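Local coordinates for protein 7,8-dihydro-6-hydroxymethylpterin pyrophosphokinase-dihydropteroate synthase (Plasmodium falciparum, PDB 6JWS) that probably makes the pterin diphosphate from hydroxymethyldihydropterin and ATP and joins it to 4-aminobenzoate, giving dihydropteroate in folate biosynthesis, at residues A18-G23 against L178-V183. The protein carries 1 engineered substitution. Sequence-based numbering, arbitrary orientation.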
ATOM      1  N   ALA B  18      31.201  -0.355 -32.620  1.00 26.38           N
ATOM      2  CA  ALA B  18      29.945  -0.856 -33.159  1.00 25.19           C
ATOM      3  C   ALA B  18      28.912  -1.026 -32.045  1.00 24.20           C
ATOM      4  O   ALA B  18      29.264  -1.391 -30.921  1.00 23.13           O
ATOM      5  CB  ALA B  18      30.168  -2.190 -33.819  1.00 22.68           C
ATOM      6  N   VAL B  19      27.633  -0.837 -32.407  1.00 22.48           N
ATOM      7  CA  VAL B  19      26.499  -1.077 -31.534  1.00 20.95           C
ATOM      8  C   VAL B  19      25.658  -2.181 -32.163  1.00 21.84           C
ATOM      9  O   VAL B  19      25.313  -2.088 -33.335  1.00 23.66           O
ATOM     10  CB  VAL B  19      25.701   0.223 -31.312  1.00 20.65           C
ATOM     11  CG1 VAL B  19      24.596   0.071 -30.278  1.00 19.57           C
ATOM     12  CG2 VAL B  19      26.612   1.379 -30.934  1.00 20.19           C
ATOM     13  N   LEU B  20      25.380  -3.237 -31.389  1.00 21.87           N
ATOM     14  CA  LEU B  20      24.664  -4.405 -31.874  1.00 22.54           C
ATOM     15  C   LEU B  20      23.327  -4.587 -31.157  1.00 23.37           C
ATOM     16  O   LEU B  20      23.164  -4.175 -30.005  1.00 21.41           O
ATOM     17  CB  LEU B  20      25.517  -5.666 -31.680  1.00 23.15           C
ATOM     18  CG  LEU B  20      26.934  -5.653 -32.252  1.00 24.12           C
ATOM     19  CD1 LEU B  20      27.566  -7.024 -32.062  1.00 24.24           C
ATOM     20  CD2 LEU B  20      26.941  -5.270 -33.733  1.00 25.67           C
ATOM     21  N   ASN B  21      22.398  -5.243 -31.872  1.00 23.21           N
ATOM     22  CA  ASN B  21      21.170  -5.792 -31.329  1.00 23.50           C
ATOM     23  C   ASN B  21      21.237  -7.321 -31.376  1.00 25.24           C
ATOM     24  O   ASN B  21      21.623  -7.898 -32.389  1.00 27.00           O
ATOM     25  CB  ASN B  21      19.929  -5.253 -32.045  1.00 24.01           C
ATOM     26  CG  ASN B  21      18.664  -5.570 -31.270  1.00 27.40           C
ATOM     27  OD1 ASN B  21      18.330  -4.880 -30.315  1.00 30.92           O
ATOM     28  ND2 ASN B  21      17.967  -6.634 -31.626  1.00 26.99           N
ATOM     29  N   LEU B  22      20.870  -7.970 -30.260  1.00 24.81           N
ATOM     30  CA  LEU B  22      20.809  -9.419 -30.134  1.00 26.06           C
ATOM     31  C   LEU B  22      19.372  -9.788 -29.773  1.00 26.18           C
ATOM     32  O   LEU B  22      18.873  -9.335 -28.752  1.00 24.62           O
ATOM     33  CB  LEU B  22      21.738  -9.870 -28.996  1.00 27.47           C
ATOM     34  CG  LEU B  22      23.249  -9.930 -29.243  1.00 29.91           C
ATOM     35  CD1 LEU B  22      23.800  -8.663 -29.875  1.00 28.97           C
ATOM     36  CD2 LEU B  22      23.980 -10.210 -27.939  1.00 29.99           C
ATOM     37  N   GLY B  23      18.721 -10.619 -30.600  1.00 27.92           N
ATOM     38  CA  GLY B  23      17.314 -10.948 -30.410  1.00 27.10           C
ATOM     39  C   GLY B  23      17.064 -12.447 -30.528  1.00 28.27           C
ATOM     40  O   GLY B  23      17.761 -13.131 -31.261  1.00 29.13           O
ATOM     41  N   LEU B 178      30.814  -4.334 -43.039  1.00 37.82           N
ATOM     42  CA  LEU B 178      30.573  -5.473 -43.916  1.00 34.88           C
ATOM     43  C   LEU B 178      31.375  -6.669 -43.420  1.00 31.16           C
ATOM     44  O   LEU B 178      30.830  -7.760 -43.305  1.00 30.73           O
ATOM     45  CB  LEU B 178      30.843  -5.137 -45.387  1.00 35.96           C
ATOM     46  CG  LEU B 178      30.454  -6.238 -46.376  1.00 37.38           C
ATOM     47  CD1 LEU B 178      29.130  -6.885 -45.999  1.00 36.44           C
ATOM     48  CD2 LEU B 178      30.398  -5.709 -47.800  1.00 41.65           C
ATOM     49  N   SER B 179      32.650  -6.452 -43.074  1.00 32.03           N
ATOM     50  CA  SER B 179      33.420  -7.541 -42.481  1.00 34.79           C
ATOM     51  C   SER B 179      32.768  -7.980 -41.167  1.00 35.15           C
ATOM     52  O   SER B 179      32.658  -9.178 -40.895  1.00 35.15           O
ATOM     53  CB  SER B 179      34.881  -7.204 -42.283  1.00 34.22           C
ATOM     54  OG  SER B 179      35.362  -6.332 -43.298  1.00 34.98           O
ATOM     55  N   MET B 180      32.303  -7.008 -40.372  1.00 33.76           N
ATOM     56  CA  MET B 180      31.692  -7.361 -39.099  1.00 35.73           C
ATOM     57  C   MET B 180      30.457  -8.228 -39.323  1.00 35.83           C
ATOM     58  O   MET B 180      30.273  -9.238 -38.638  1.00 37.61           O
ATOM     59  CB  MET B 180      31.320  -6.139 -38.255  1.00 37.35           C
ATOM     60  CG  MET B 180      30.645  -6.537 -36.948  1.00 37.89           C
ATOM     61  SD  MET B 180      30.912  -5.320 -35.663  1.00 38.57           S
ATOM     62  CE  MET B 180      29.711  -4.095 -36.161  1.00 40.80           C
ATOM     63  N   LEU B 181      29.617  -7.840 -40.292  1.00 34.76           N
ATOM     64  CA  LEU B 181      28.404  -8.601 -40.542  1.00 33.64           C
ATOM     65  C   LEU B 181      28.742 -10.035 -40.955  1.00 33.63           C
ATOM     66  O   LEU B 181      28.066 -10.982 -40.541  1.00 33.09           O
ATOM     67  CB  LEU B 181      27.554  -7.882 -41.590  1.00 36.99           C
ATOM     68  CG  LEU B 181      26.217  -8.547 -41.905  1.00 37.94           C
ATOM     69  CD1 LEU B 181      25.368  -8.705 -40.648  1.00 37.02           C
ATOM     70  CD2 LEU B 181      25.472  -7.747 -42.960  1.00 40.38           C
ATOM     71  N   VAL B 182      29.811 -10.193 -41.748  1.00 32.37           N
ATOM     72  CA  VAL B 182      30.236 -11.521 -42.171  1.00 33.33           C
ATOM     73  C   VAL B 182      30.546 -12.369 -40.938  1.00 32.62           C
ATOM     74  O   VAL B 182      30.005 -13.466 -40.791  1.00 31.54           O
ATOM     75  CB  VAL B 182      31.431 -11.470 -43.152  1.00 34.71           C
ATOM     76  CG1 VAL B 182      31.989 -12.861 -43.436  1.00 31.96           C
ATOM     77  CG2 VAL B 182      31.087 -10.734 -44.448  1.00 31.12           C
ATOM     78  N   VAL B 183      31.390 -11.839 -40.037  1.00 32.45           N
ATOM     79  CA  VAL B 183      31.722 -12.551 -38.807  1.00 33.73           C
ATOM     80  C   VAL B 183      30.466 -12.806 -37.968  1.00 34.82           C
ATOM     81  O   VAL B 183      30.334 -13.873 -37.368  1.00 37.84           O
ATOM     82  CB  VAL B 183      32.822 -11.863 -37.978  1.00 34.39           C
ATOM     83  CG1 VAL B 183      33.230 -12.733 -36.800  1.00 35.43           C
ATOM     84  CG2 VAL B 183      34.046 -11.519 -38.815  1.00 33.75           C
TER
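Met180 reaches out from helix 177-190 to Ala18 and Leu20, two residues on the same face of strand 16-24, and carries the whole helix side of this contact. Its CG stands anti to the backbone N (chi1 178°), which sends the chain away from the helix toward the sheet; a bend at chi3 (78°) then turns the methyl group at the end. The closer side is at Ala18, where Met180 SD lies 3.7 Å from Ala18 CB; CE is modelled too near to the same methyl for the degree of tightness to be judged. The fit is looser at Leu20: a single branch takes part, with CD2 modelled 3.9 Å from Met180 CE, an ordinary van der Waals separation that depends on the same uncertain methyl position, and the two side chains run at a slant to each other. Beyond Leu20 the segments part company, and the backbones stay well apart throughout, with the CA atoms of Ala18 and Met180 9.0 Å from each other. The looser end is not a solvent side, since all three touching residues are buried. Ile211 and Phe214 of strand 208-214 also touch Met180, and Val168 and Val170 of strand 163-172 touch Leu20, so the methionine lies between helix 177-190 and the antiparallel sheet of the HPPK part, touching two of its strands. The next residue of the helix, Leu181, touches the bound ATP, and the side chain of Leu20 lies about 7 Å from that nucleotide. No hydrogen bond or salt bridge joins the two segments, and only about 107 Å² is buried between them. The chemistry is therefore purely apolar, consistent with helix and strand being associated here by van der Waals contact and burial of apolar surface rather than by a directional bond.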